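Local coordinates for rhophilin-2 (Homo sapiens, PDB 2VSV), which binds GTP-bound Rho and may limit stress fibre formation or speed the turnover of F-actin structures, and is represented here by its PDZ domain, at residues V69-V74 and M85-S90. Residues are numbered along the deposited sequence; the frame is centred on the assembly and turned at random.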
ATOM      1  N   VAL B  69       6.857 -12.218  -3.308  1.00  5.87           N
ATOM      2  CA  VAL B  69       7.599 -12.942  -2.258  1.00  8.37           C
ATOM      3  C   VAL B  69       8.000 -14.337  -2.715  1.00  4.96           C
ATOM      4  O   VAL B  69       8.986 -14.897  -2.214  1.00  7.18           O
ATOM      5  CB  VAL B  69       6.815 -12.967  -0.946  1.00  7.67           C
ATOM      6  CG1 VAL B  69       6.867 -11.573  -0.310  1.00  5.72           C
ATOM      7  CG2 VAL B  69       5.372 -13.415  -1.215  1.00 10.95           C
ATOM      8  N   SER B  70       7.257 -14.867  -3.689  1.00  4.87           N
ATOM      9  CA  SER B  70       7.577 -16.155  -4.315  1.00  6.09           C
ATOM     10  C   SER B  70       6.997 -16.298  -5.722  1.00 11.98           C
ATOM     11  O   SER B  70       6.016 -15.632  -6.082  1.00  7.43           O
ATOM     12  CB  SER B  70       7.130 -17.311  -3.412  1.00 10.50           C
ATOM     13  OG  SER B  70       5.747 -17.293  -3.218  1.00  7.24           O
ATOM     14  N   ILE B  71       7.684 -17.121  -6.522  1.00  8.93           N
ATOM     15  CA  ILE B  71       7.244 -17.542  -7.847  1.00  5.13           C
ATOM     16  C   ILE B  71       7.232 -19.057  -7.785  1.00  8.23           C
ATOM     17  O   ILE B  71       8.261 -19.681  -7.529  1.00  6.65           O
ATOM     18  CB  ILE B  71       8.212 -16.991  -8.972  1.00  5.72           C
ATOM     19  CG1 ILE B  71       8.150 -15.456  -9.030  1.00  6.80           C
ATOM     20  CG2 ILE B  71       7.854 -17.599 -10.361  1.00  2.66           C
ATOM     21  CD1 ILE B  71       9.285 -14.845  -9.834  1.00  2.00           C
ATOM     22  N   GLN B  72       6.052 -19.650  -7.911  1.00  6.11           N
ATOM     23  CA  GLN B  72       5.871 -21.046  -7.528  1.00 11.15           C
ATOM     24  C   GLN B  72       6.557 -21.296  -6.173  1.00 10.12           C
ATOM     25  O   GLN B  72       6.267 -20.592  -5.227  1.00  9.59           O
ATOM     26  CB  GLN B  72       6.369 -21.995  -8.611  1.00  8.35           C
ATOM     27  CG  GLN B  72       5.600 -21.903  -9.967  1.00  6.65           C
ATOM     28  CD  GLN B  72       6.130 -22.853 -11.039  1.00 12.88           C
ATOM     29  OE1 GLN B  72       7.173 -23.503 -10.854  1.00  7.90           O
ATOM     30  NE2 GLN B  72       5.399 -22.950 -12.172  1.00  2.06           N
ATOM     31  N   LEU B  73       7.425 -22.297  -6.072  1.00  9.31           N
ATOM     32  CA  LEU B  73       8.033 -22.606  -4.798  1.00 12.23           C
ATOM     33  C   LEU B  73       9.446 -22.067  -4.726  1.00 14.29           C
ATOM     34  O   LEU B  73      10.201 -22.522  -3.881  1.00 10.61           O
ATOM     35  CB  LEU B  73       7.976 -24.120  -4.505  1.00 14.11           C
ATOM     36  CG  LEU B  73       6.570 -24.770  -4.446  1.00 15.70           C
ATOM     37  CD1 LEU B  73       6.649 -26.257  -4.087  1.00 16.52           C
ATOM     38  CD2 LEU B  73       5.635 -24.068  -3.457  1.00 20.45           C
ATOM     39  N   VAL B  74       9.776 -21.082  -5.578  1.00 10.15           N
ATOM     40  CA  VAL B  74      11.062 -20.370  -5.519  1.00 12.81           C
ATOM     41  C   VAL B  74      10.855 -19.116  -4.693  1.00 12.23           C
ATOM     42  O   VAL B  74       9.939 -18.314  -4.961  1.00  8.77           O
ATOM     43  CB  VAL B  74      11.621 -19.974  -6.932  1.00 13.63           C
ATOM     44  CG1 VAL B  74      12.893 -19.101  -6.794  1.00 13.08           C
ATOM     45  CG2 VAL B  74      11.930 -21.237  -7.770  1.00 13.88           C
ATOM     46  N   MET B  85      13.204 -10.578 -12.658  1.00  8.74           N
ATOM     47  CA  MET B  85      12.939 -10.480 -14.086  1.00  6.59           C
ATOM     48  C   MET B  85      13.347 -11.755 -14.836  1.00  7.94           C
ATOM     49  O   MET B  85      12.575 -12.277 -15.642  1.00  3.90           O
ATOM     50  CB  MET B  85      13.645  -9.254 -14.667  0.50  7.10           C
ATOM     51  CG  MET B  85      13.454  -9.051 -16.150  0.50 15.40           C
ATOM     52  SD  MET B  85      13.997  -7.393 -16.586  0.50 18.17           S
ATOM     53  CE  MET B  85      12.956  -6.502 -15.426  0.50 13.19           C
ATOM     54  N   LYS B  86      14.541 -12.279 -14.558  1.00  6.05           N
ATOM     55  CA  LYS B  86      14.985 -13.486 -15.252  1.00  4.57           C
ATOM     56  C   LYS B  86      14.120 -14.689 -14.946  1.00  4.76           C
ATOM     57  O   LYS B  86      13.752 -15.435 -15.855  1.00 11.03           O
ATOM     58  CB  LYS B  86      16.438 -13.792 -14.927  1.00  2.09           C
ATOM     59  CG  LYS B  86      17.388 -12.884 -15.599  1.00 12.23           C
ATOM     60  CD  LYS B  86      18.761 -13.037 -15.003  1.00  9.18           C
ATOM     61  CE  LYS B  86      19.747 -12.105 -15.665  1.00 24.80           C
ATOM     62  NZ  LYS B  86      21.119 -12.495 -15.315  1.00 24.84           N
ATOM     63  N   LEU B  87      13.732 -14.859 -13.690  1.00  6.22           N
ATOM     64  CA  LEU B  87      12.728 -15.869 -13.351  1.00  8.18           C
ATOM     65  C   LEU B  87      11.411 -15.737 -14.122  1.00  4.86           C
ATOM     66  O   LEU B  87      10.909 -16.721 -14.676  1.00  4.68           O
ATOM     67  CB  LEU B  87      12.420 -15.863 -11.853  1.00  6.63           C
ATOM     68  CG  LEU B  87      13.496 -16.572 -11.035  1.00 19.07           C
ATOM     69  CD1 LEU B  87      13.293 -16.278  -9.533  1.00 12.85           C
ATOM     70  CD2 LEU B  87      13.504 -18.108 -11.357  1.00 16.54           C
ATOM     71  N   LEU B  88      10.810 -14.552 -14.138  1.00  5.02           N
ATOM     72  CA  LEU B  88       9.557 -14.413 -14.869  1.00  7.45           C
ATOM     73  C   LEU B  88       9.762 -14.609 -16.361  1.00  7.49           C
ATOM     74  O   LEU B  88       8.888 -15.161 -17.026  1.00  8.28           O
ATOM     75  CB  LEU B  88       8.877 -13.054 -14.610  1.00  8.39           C
ATOM     76  CG  LEU B  88       8.519 -12.807 -13.162  1.00 12.05           C
ATOM     77  CD1 LEU B  88       8.607 -11.252 -12.821  1.00  5.51           C
ATOM     78  CD2 LEU B  88       7.162 -13.482 -12.907  1.00  3.97           C
ATOM     79  N   LYS B  89      10.901 -14.150 -16.909  1.00  6.37           N
ATOM     80  CA  LYS B  89      11.085 -14.291 -18.338  1.00  9.47           C
ATOM     81  C   LYS B  89      11.084 -15.797 -18.727  1.00 10.74           C
ATOM     82  O   LYS B  89      10.533 -16.187 -19.753  1.00 10.52           O
ATOM     83  CB  LYS B  89      12.340 -13.588 -18.833  1.00  8.47           C
ATOM     84  CG  LYS B  89      12.371 -13.545 -20.370  1.00 19.48           C
ATOM     85  CD  LYS B  89      13.191 -12.400 -20.943  1.00 27.70           C
ATOM     86  CE  LYS B  89      13.378 -12.563 -22.451  1.00 40.46           C
ATOM     87  NZ  LYS B  89      12.079 -12.700 -23.200  1.00 36.37           N
ATOM     88  N   SER B  90      11.633 -16.611 -17.835  1.00  9.90           N
ATOM     89  CA  SER B  90      11.777 -18.051 -18.032  1.00 13.03           C
ATOM     90  C   SER B  90      10.464 -18.792 -18.309  1.00 11.86           C
ATOM     91  O   SER B  90      10.489 -19.904 -18.852  1.00 13.25           O
ATOM     92  CB  SER B  90      12.470 -18.674 -16.807  1.00 11.73           C
ATOM     93  OG  SER B  90      11.490 -18.993 -15.808  1.00 11.54           O
TER
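In this PDZ domain, the hairpin of strands 67-71 and 74-75 packs through Ile71 and Val74 against Leu87 and Leu88 of helix 81-89. The contact is small and apolar. Ile71 does most of the work from the strand side. Its CG1 stands beside the backbone N (chi1 -65°) and chi2 is extended, which carries CD1 out to the helix. There CD1 lies 3.9 Å from CB of Leu87. The same methyl is 4.0 Å from CD2 of Leu88, whose side chain crosses that of Ile71 at about a right angle. One methyl thus touches two successive residues of the helix. Val74 meets Leu87 tip to tip, with CG1 of Val74 4.0 Å from CD1 of Leu87. Here the valine torsion matters: CG1 is opposite the backbone N (chi1 174°) and reaches the leucine end. A type II' turn makes Ile71 and Val74 a hydrogen-bonded pair, with Val74 N to Ile71 O at 2.8 Å and Ile71 N to Val74 O at 3.0 Å. Three residues on from Leu87, Ser90 OG donates to Leu87 O at 2.6 Å. The burial is uneven. Ile71 and Leu88 are buried, whereas Val74 is exposed. Phe91 touches Ile71, and Ile96 of strand 96-101 touches Leu88. A classic beta bulge precedes the turn, with Val69 and Ser70 set against Lys99. In PDZ domains the second helix, here 81-89, lines the peptide groove with the second strand, here 38-41; this contact packs that helix on the hairpin of the fold's fourth and fifth strands.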